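Local atomic coordinates of initiator protein NS1 (Human bocavirus, PDB entry 4KW3), a protein that probably starts rolling-circle replication of the viral genome by binding the replication origin, unwinding its hairpin and nicking one DNA strand. Residues A[214-219]-A[227-232]; A[48-53]-A[220-225]; A[53-56]-A[61-64]. One frame throughout, in Å; residues are numbered along the deposited sequence.

Contact 1 (A[214-219]-A[227-232])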
loop_
_atom_site.group_PDB
_atom_site.type_symbol
_atom_site.label_atom_id
_atom_site.label_comp_id
_atom_site.label_asym_id
_atom_site.label_seq_id
_atom_site.Cartn_x
_atom_site.Cartn_y
_atom_site.Cartn_z
ATOM N N PRO A 214 -4.972 -11.174 6.932
ATOM C CA PRO A 214 -6.283 -11.812 6.727
ATOM C C PRO A 214 -7.357 -10.855 6.212
ATOM O O PRO A 214 -8.348 -10.578 6.870
ATOM C CB PRO A 214 -6.616 -12.363 8.114
ATOM C CG PRO A 214 -5.913 -11.446 9.064
ATOM C CD PRO A 214 -4.713 -10.863 8.351
ATOM N N LYS A 215 -7.129 -10.358 5.005
ATOM C CA LYS A 215 -8.095 -9.513 4.324
ATOM C C LYS A 215 -8.352 -10.092 2.934
ATOM O O LYS A 215 -7.507 -10.795 2.376
ATOM C CB LYS A 215 -7.574 -8.077 4.216
ATOM C CG LYS A 215 -7.248 -7.438 5.547
ATOM C CD LYS A 215 -6.819 -6.001 5.372
ATOM C CE LYS A 215 -6.491 -5.345 6.707
ATOM N NZ LYS A 215 -6.462 -3.860 6.585
ATOM N N ASN A 216 -9.513 -9.799 2.366
ATOM C CA ASN A 216 -9.769 -10.225 0.996
ATOM C C ASN A 216 -9.324 -9.115 0.060
ATOM O O ASN A 216 -9.199 -7.959 0.472
ATOM C CB ASN A 216 -11.237 -10.573 0.802
ATOM C CG ASN A 216 -11.690 -11.691 1.729
ATOM O OD1 ASN A 216 -10.988 -12.698 1.893
ATOM N ND2 ASN A 216 -12.872 -11.535 2.327
ATOM N N ARG A 217 -9.027 -9.470 -1.184
ATOM C CA ARG A 217 -8.595 -8.480 -2.147
ATOM C C ARG A 217 -9.732 -7.742 -2.813
ATOM O O ARG A 217 -10.744 -8.350 -3.185
ATOM C CB ARG A 217 -7.721 -9.094 -3.238
ATOM C CG ARG A 217 -7.018 -8.015 -4.057
ATOM C CD ARG A 217 -6.018 -8.568 -5.020
ATOM N NE ARG A 217 -6.646 -9.400 -6.019
ATOM C CZ ARG A 217 -6.063 -9.715 -7.164
ATOM N NH1 ARG A 217 -4.858 -9.235 -7.401
ATOM N NH2 ARG A 217 -6.682 -10.492 -8.057
ATOM N N CYS A 218 -9.525 -6.437 -2.995
ATOM C CA CYS A 218 -10.376 -5.636 -3.849
ATOM C C CYS A 218 -9.544 -4.557 -4.550
ATOM O O CYS A 218 -8.939 -3.720 -3.892
ATOM C CB CYS A 218 -11.483 -4.995 -3.029
ATOM S SG CYS A 218 -12.543 -4.008 -4.034
ATOM N N ILE A 219 -9.479 -4.593 -5.882
ATOM C CA ILE A 219 -8.620 -3.649 -6.625
ATOM C C ILE A 219 -9.323 -2.405 -7.188
ATOM O O ILE A 219 -8.700 -1.588 -7.847
ATOM C CB ILE A 219 -7.822 -4.328 -7.753
ATOM C CG1 ILE A 219 -8.765 -4.910 -8.808
ATOM C CG2 ILE A 219 -6.887 -5.410 -7.196
ATOM C CD1 ILE A 219 -8.027 -5.607 -9.907
ATOM N N VAL A 227 -15.158 -10.887 -6.414
ATOM C CA VAL A 227 -14.600 -10.921 -7.763
ATOM C C VAL A 227 -13.067 -11.011 -7.736
ATOM O O VAL A 227 -12.468 -11.828 -8.434
ATOM C CB VAL A 227 -15.041 -9.708 -8.616
ATOM C CG1 VAL A 227 -14.286 -9.667 -9.943
ATOM C CG2 VAL A 227 -16.530 -9.750 -8.861
ATOM N N CYS A 228 -12.435 -10.171 -6.926
ATOM C CA CYS A 228 -10.983 -10.014 -6.974
ATOM C C CYS A 228 -10.230 -11.064 -6.199
ATOM O O CYS A 228 -9.004 -11.125 -6.287
ATOM C CB CYS A 228 -10.569 -8.631 -6.470
ATOM S SG CYS A 228 -11.380 -7.253 -7.292
ATOM N N THR A 229 -10.943 -11.821 -5.369
ATOM C CA THR A 229 -10.320 -12.839 -4.508
ATOM C C THR A 229 -10.729 -14.213 -4.960
ATOM O O THR A 229 -11.925 -14.491 -5.132
ATOM C CB THR A 229 -10.745 -12.671 -3.008
ATOM O OG1 THR A 229 -10.520 -11.316 -2.592
ATOM C CG2 THR A 229 -10.006 -13.641 -2.090
ATOM N N SER A 230 -9.744 -15.077 -5.161
ATOM C CA SER A 230 -10.029 -16.466 -5.518
ATOM C C SER A 230 -10.435 -17.267 -4.282
ATOM O O SER A 230 -9.936 -17.033 -3.188
ATOM C CB SER A 230 -8.836 -17.088 -6.235
ATOM O OG SER A 230 -7.710 -17.130 -5.385
ATOM N N PRO A 231 -11.348 -18.226 -4.459
ATOM C CA PRO A 231 -11.989 -18.932 -3.339
ATOM C C PRO A 231 -11.052 -19.523 -2.285
ATOM O O PRO A 231 -11.321 -19.326 -1.114
ATOM C CB PRO A 231 -12.784 -20.011 -4.051
ATOM C CG PRO A 231 -13.180 -19.326 -5.315
ATOM C CD PRO A 231 -12.007 -18.524 -5.739
ATOM N N ASP A 232 -9.954 -20.159 -2.672
ATOM C CA ASP A 232 -8.966 -20.653 -1.699
ATOM C C ASP A 232 -8.315 -19.558 -0.834
ATOM O O ASP A 232 -7.638 -19.838 0.159
ATOM C CB ASP A 232 -7.868 -21.414 -2.425
ATOM C CG ASP A 232 -8.382 -22.668 -3.082
ATOM O OD1 ASP A 232 -9.502 -23.106 -2.737
ATOM O OD2 ASP A 232 -7.664 -23.209 -3.946
#
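Arg217 lays the edge of its guanidinium against the carbonyl of Cys228, the last residue of helix 225-228, and grips that one oxygen side-on. NE stands 2.9 Å and NH2 3.0 Å from Cys228 O, with the oxygen close to the guanidinium plane. The two N-H groups use it differently: NH2 arrives in the carbonyl plane on a lone pair, whereas NE is tilted 31° from that plane. A bend at chi3 (64°) swings the guanidinium edge across to the helix end. Arginine suits the place because NE and NH2, on one edge, can converge on a single carbonyl oxygen.

Thr229, where the chain leaves the helix, adds a weak, poorly aligned bond, with Arg217 N 2.8 Å from Thr229 OG1. The stronger partner of this hydroxyl is the carbonyl of Pro225, one turn back, and this bond probably helps to hold OG1 near the strand, 3.5 Å from Asn216 CB.

Cys228 points its side chain toward segment 214-219. Ile219 N makes a long, nearly straight hydrogen bond to Cys228 SG at 3.6 Å, and Ile219 CG1 packs on the same sulfur at 3.8 Å. A thiol suits this buried place, since it can accept the N-H...S bond and still pack as an apolar group against Ile219, which rests on Leu66 and Leu69.

The segments belong to a beta-alpha-beta unit ending in strand 241-247; Lys215, which closes the predicted RCR-3 motif just before strand 216-217, forms a salt bridge with Glu108, a predicted metal ligand. The partly negative carbonyl at the helix C-terminus would probably attract the guanidinium, while the backbone N-H of Arg217 has a weak bond to a shared hydroxyl and that of Ile219 a long one to sulfur.

Contact 2 (A[48-53]-A[220-225])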
loop_
_atom_site.group_PDB
_atom_site.type_symbol
_atom_site.label_atom_id
_atom_site.label_comp_id
_atom_site.label_asym_id
_atom_site.label_seq_id
_atom_site.Cartn_x
_atom_site.Cartn_y
_atom_site.Cartn_z
ATOM N N GLN A 48 -13.960 -3.019 -17.798
ATOM C CA GLN A 48 -14.478 -4.345 -18.090
ATOM C C GLN A 48 -14.696 -5.138 -16.809
ATOM O O GLN A 48 -15.651 -5.907 -16.695
ATOM C CB GLN A 48 -13.493 -5.082 -18.990
ATOM C CG GLN A 48 -14.138 -5.955 -20.023
ATOM C CD GLN A 48 -13.153 -6.356 -21.088
ATOM O OE1 GLN A 48 -12.136 -5.681 -21.288
ATOM N NE2 GLN A 48 -13.434 -7.463 -21.772
ATOM N N LEU A 49 -13.820 -4.910 -15.837
ATOM C CA LEU A 49 -13.870 -5.607 -14.563
ATOM C C LEU A 49 -15.196 -5.382 -13.828
ATOM O O LEU A 49 -15.658 -6.282 -13.111
ATOM C CB LEU A 49 -12.705 -5.187 -13.668
ATOM C CG LEU A 49 -12.567 -6.030 -12.406
ATOM C CD1 LEU A 49 -12.177 -7.437 -12.786
ATOM C CD2 LEU A 49 -11.600 -5.430 -11.441
ATOM N N ARG A 50 -15.789 -4.190 -13.995
ATOM C CA ARG A 50 -17.077 -3.846 -13.368
ATOM C C ARG A 50 -18.177 -4.843 -13.706
ATOM O O ARG A 50 -19.085 -5.044 -12.906
ATOM C CB ARG A 50 -17.573 -2.455 -13.767
ATOM C CG ARG A 50 -16.669 -1.308 -13.423
ATOM C CD ARG A 50 -17.371 0.026 -13.666
ATOM N NE ARG A 50 -16.515 1.153 -13.284
ATOM C CZ ARG A 50 -15.745 1.837 -14.130
ATOM N NH1 ARG A 50 -15.759 1.536 -15.420
ATOM N NH2 ARG A 50 -14.982 2.840 -13.693
ATOM N N ASN A 51 -18.085 -5.472 -14.878
ATOM C CA ASN A 51 -19.156 -6.325 -15.385
ATOM C C ASN A 51 -18.954 -7.800 -15.054
ATOM O O ASN A 51 -19.672 -8.664 -15.557
ATOM C CB ASN A 51 -19.288 -6.166 -16.901
ATOM C CG ASN A 51 -19.338 -4.720 -17.333
ATOM O OD1 ASN A 51 -20.042 -3.905 -16.734
ATOM N ND2 ASN A 51 -18.585 -4.386 -18.380
ATOM N N CYS A 52 -17.970 -8.089 -14.212
ATOM C CA CYS A 52 -17.610 -9.467 -13.924
ATOM C C CYS A 52 -18.453 -10.093 -12.818
ATOM O O CYS A 52 -18.833 -9.425 -11.855
ATOM C CB CYS A 52 -16.134 -9.551 -13.540
ATOM S SG CYS A 52 -14.970 -9.309 -14.889
ATOM N N ALA A 53 -18.705 -11.388 -12.954
ATOM C CA ALA A 53 -19.422 -12.175 -11.956
ATOM C C ALA A 53 -18.474 -12.548 -10.824
ATOM O O ALA A 53 -17.310 -12.863 -11.075
ATOM C CB ALA A 53 -20.017 -13.441 -12.588
ATOM N N SER A 220 -10.618 -2.272 -6.928
ATOM C CA SER A 220 -11.360 -1.099 -7.355
ATOM C C SER A 220 -12.587 -0.819 -6.498
ATOM O O SER A 220 -13.268 -1.732 -6.055
ATOM C CB SER A 220 -11.793 -1.212 -8.809
ATOM O OG SER A 220 -12.481 -0.026 -9.171
ATOM N N SER A 221 -12.871 0.463 -6.297
ATOM C CA SER A 221 -14.103 0.890 -5.664
ATOM C C SER A 221 -15.313 0.391 -6.451
ATOM O O SER A 221 -16.395 0.243 -5.891
ATOM C CB SER A 221 -14.154 2.413 -5.609
ATOM O OG SER A 221 -13.086 2.930 -4.838
ATOM N N TYR A 222 -15.124 0.117 -7.743
ATOM C CA TYR A 222 -16.223 -0.303 -8.611
ATOM C C TYR A 222 -16.186 -1.798 -8.843
ATOM O O TYR A 222 -16.767 -2.310 -9.796
ATOM C CB TYR A 222 -16.193 0.448 -9.947
ATOM C CG TYR A 222 -15.982 1.933 -9.784
ATOM C CD1 TYR A 222 -16.707 2.663 -8.850
ATOM C CD2 TYR A 222 -15.038 2.601 -10.542
ATOM C CE1 TYR A 222 -16.505 4.024 -8.688
ATOM C CE2 TYR A 222 -14.830 3.958 -10.392
ATOM C CZ TYR A 222 -15.563 4.663 -9.462
ATOM O OH TYR A 222 -15.346 6.015 -9.320
ATOM N N SER A 223 -15.504 -2.502 -7.958
ATOM C CA SER A 223 -15.470 -3.950 -8.023
ATOM C C SER A 223 -15.761 -4.509 -6.633
ATOM O O SER A 223 -15.991 -3.752 -5.686
ATOM C CB SER A 223 -14.111 -4.420 -8.542
ATOM O OG SER A 223 -14.115 -5.806 -8.820
ATOM N N LYS A 224 -15.717 -5.827 -6.504
ATOM C CA LYS A 224 -16.082 -6.506 -5.263
ATOM C C LYS A 224 -15.020 -7.536 -4.903
ATOM O O LYS A 224 -14.397 -8.139 -5.782
ATOM C CB LYS A 224 -17.443 -7.205 -5.402
ATOM C CG LYS A 224 -18.600 -6.310 -5.808
ATOM C CD LYS A 224 -18.987 -5.353 -4.677
ATOM C CE LYS A 224 -20.224 -4.521 -5.032
ATOM N NZ LYS A 224 -20.828 -3.859 -3.840
ATOM N N PRO A 225 -14.814 -7.743 -3.603
ATOM C CA PRO A 225 -13.811 -8.683 -3.114
ATOM C C PRO A 225 -14.034 -10.098 -3.623
ATOM O O PRO A 225 -13.069 -10.820 -3.889
ATOM C CB PRO A 225 -14.003 -8.644 -1.600
ATOM C CG PRO A 225 -14.636 -7.359 -1.322
ATOM C CD PRO A 225 -15.455 -6.996 -2.511
#
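Arg50 and Tyr222 run side by side, pointing the same way, with the guanidinium and the phenol ring inclined 42° to each other. It is the NE and NH2 edge of the arginine that approaches: NH2 lies 3.2 Å from Tyr222 CD2 and 3.5 Å from Tyr222 CE2, while NE sits 3.4 Å from Tyr222 CB. The ring is met obliquely, so this is an arginine packed along an aromatic side chain rather than a parallel stack. Because the Arg50 chain is extended from CG to NE, its methylenes pass over the start of the tyrosine, with Arg50 CG 3.8 Å from Tyr222 O, before the charged group draws level with the ring. Such a long, amphipathic side chain suits a partly exposed place, where aliphatic carbons can cover a neighbour and the charge can stay near the surface.

One residue before Arg50, Leu49 points toward the other segment and meets Ser223, one residue after Tyr222. Its CG is anti to the backbone N (chi1 -171°), and this carries CD2 to within 3.7 Å of Ser223 OG. The leucine is buried and also packs on Ile219 and Leu66, so its branch links the end of helix 43-49 to the interior.

Tyr222 is held in place from its own side. Ser220 OG accepts from Tyr222 N over 3.0 Å, and Glu31 hydrogen-bonds both Ser220 OG and Ser221 N; the tyrosine hydroxyl makes weak bonds to the backbone at Lys28 and Glu31.

Two type I beta turns meet here, Leu49 to Cys52 following helix 43-49 and Ser220 to Ser223 in the connection of a beta-alpha-beta unit, the latter reinforced by an ST turn whose serine side chain receives the backbone N-H two residues on.

Contact 3 (A[53-56]-A[61-64])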
loop_
_atom_site.group_PDB
_atom_site.type_symbol
_atom_site.label_atom_id
_atom_site.label_comp_id
_atom_site.label_asym_id
_atom_site.label_seq_id
_atom_site.Cartn_x
_atom_site.Cartn_y
_atom_site.Cartn_z
ATOM N N ALA A 53 -18.705 -11.388 -12.954
ATOM C CA ALA A 53 -19.422 -12.175 -11.956
ATOM C C ALA A 53 -18.474 -12.548 -10.824
ATOM O O ALA A 53 -17.310 -12.863 -11.075
ATOM C CB ALA A 53 -20.017 -13.441 -12.588
ATOM N N PRO A 54 -18.945 -12.446 -9.572
ATOM C CA PRO A 54 -18.197 -12.879 -8.380
ATOM C C PRO A 54 -18.001 -14.382 -8.368
ATOM O O PRO A 54 -18.792 -15.118 -8.981
ATOM C CB PRO A 54 -19.122 -12.492 -7.236
ATOM C CG PRO A 54 -20.494 -12.632 -7.837
ATOM C CD PRO A 54 -20.348 -12.135 -9.249
ATOM N N HIS A 55 -16.968 -14.839 -7.677
ATOM C CA HIS A 55 -16.817 -16.261 -7.440
ATOM C C HIS A 55 -18.021 -16.699 -6.609
ATOM O O HIS A 55 -18.583 -15.887 -5.855
ATOM C CB HIS A 55 -15.512 -16.533 -6.699
ATOM C CG HIS A 55 -14.299 -16.409 -7.563
ATOM N ND1 HIS A 55 -13.443 -15.332 -7.491
ATOM C CD2 HIS A 55 -13.821 -17.203 -8.550
ATOM C CE1 HIS A 55 -12.471 -15.482 -8.371
ATOM N NE2 HIS A 55 -12.685 -16.605 -9.034
ATOM N N PRO A 56 -18.428 -17.975 -6.732
ATOM C CA PRO A 56 -17.782 -19.058 -7.479
ATOM C C PRO A 56 -18.356 -19.270 -8.891
ATOM O O PRO A 56 -18.110 -20.308 -9.491
ATOM C CB PRO A 56 -18.112 -20.283 -6.627
ATOM C CG PRO A 56 -19.502 -19.933 -6.000
ATOM C CD PRO A 56 -19.710 -18.428 -6.166
ATOM N N ILE A 61 -13.494 -14.355 -18.688
ATOM C CA ILE A 61 -13.090 -12.983 -18.937
ATOM C C ILE A 61 -12.501 -12.391 -17.666
ATOM O O ILE A 61 -11.407 -11.824 -17.679
ATOM C CB ILE A 61 -14.266 -12.128 -19.427
ATOM C CG1 ILE A 61 -14.646 -12.535 -20.856
ATOM C CG2 ILE A 61 -13.910 -10.655 -19.409
ATOM C CD1 ILE A 61 -15.865 -11.795 -21.395
ATOM N N ARG A 62 -13.239 -12.531 -16.573
ATOM C CA ARG A 62 -12.769 -12.128 -15.257
ATOM C C ARG A 62 -11.391 -12.695 -14.940
ATOM O O ARG A 62 -10.496 -11.975 -14.488
ATOM C CB ARG A 62 -13.759 -12.582 -14.179
ATOM C CG ARG A 62 -13.304 -12.305 -12.749
ATOM C CD ARG A 62 -14.071 -13.150 -11.776
ATOM N NE ARG A 62 -13.780 -14.575 -11.913
ATOM C CZ ARG A 62 -14.676 -15.543 -11.731
ATOM N NH1 ARG A 62 -15.934 -15.252 -11.449
ATOM N NH2 ARG A 62 -14.324 -16.807 -11.857
ATOM N N ASP A 63 -11.224 -13.994 -15.146
ATOM C CA ASP A 63 -9.971 -14.639 -14.751
ATOM C C ASP A 63 -8.758 -14.088 -15.510
ATOM O O ASP A 63 -7.712 -13.873 -14.910
ATOM C CB ASP A 63 -10.073 -16.150 -14.911
ATOM C CG ASP A 63 -11.149 -16.758 -14.036
ATOM O OD1 ASP A 63 -11.389 -16.202 -12.930
ATOM O OD2 ASP A 63 -11.789 -17.758 -14.486
ATOM N N ASP A 64 -8.898 -13.870 -16.820
ATOM C CA ASP A 64 -7.812 -13.322 -17.641
ATOM C C ASP A 64 -7.512 -11.873 -17.316
ATOM O O ASP A 64 -6.346 -11.480 -17.144
ATOM C CB ASP A 64 -8.158 -13.434 -19.127
ATOM C CG ASP A 64 -8.087 -14.850 -19.625
ATOM O OD1 ASP A 64 -7.793 -15.753 -18.801
ATOM O OD2 ASP A 64 -8.361 -15.067 -20.827
#
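A first torsion of 175° turns the Arg62 chain away from its backbone N, and a bend at chi3 (67°) then brings the side chain from helix 60-69 to the loop between helices 43-49 and 60-69, where it sets its guanidinium over one face of the His55 ring. The histidine, whose CG stands beside its own backbone N, brings its NE2 side over the arginine. CZ of Arg62 lies 3.4 Å from the plane of the His55 ring, and the two planes are 38° apart, so the groups overlap at an inclination and near their rims, not as a parallel stack. His55 NE2 and Arg62 NH2 come within 3.3 Å of each other, yet the angle is too poor for a hydrogen bond, and the contact is one of packing.

The edge of the guanidinium is used instead for bonding. NH1 gives a hydrogen bond of 2.8 Å to Ala53 O, which lies in the guanidinium plane although the donor stands above the carbonyl plane and on neither lone pair. NH1 also bonds to Asp57 O, so one nitrogen ties two carbonyls of the loop. On the other edge, NE is 3.1 Å and NH2 3.2 Å from Asp63 OD1, a side-on salt bridge to a single carboxylate oxygen. Together with the NH1 bonds, this bridge should restrict rotation of the guanidinium.

Arginine suits the place because its edge binds in plane while its face can still pack. Asp63 OD1 is also 4.1 Å from His55 NE2, while His55 ND1 has a weak hydrogen bond with Asp226 O. The acid probably offsets the arginine's positive charge and would ease any protonation of the imidazole, which the arginine over its face would by itself discourage.

Overall arrangement
All three contacts lie in the N-terminal origin-recognition/nickase domain; the helicase occupies the middle of the whole protein. Contact 1 is buried, contact 2 partly buried, and contact 3 lies at the surface, farthest from the chain's centre. Contacts 1 and 2 share the connection of the beta-alpha-beta unit, meeting where Cys228 touches Ser223; contacts 2 and 3 share Ala53. Helix 225-228 joins all three, for Val227 packs on both Cys52 and Pro54. Each contact uses an arginine differently: on a helix-end carbonyl inside, along a tyrosine where the contact is partly exposed, and between a loop carbonyl, a histidine and an aspartate outside. The N-H...S bond lies in the buried contact, the salt bridge in the surface one.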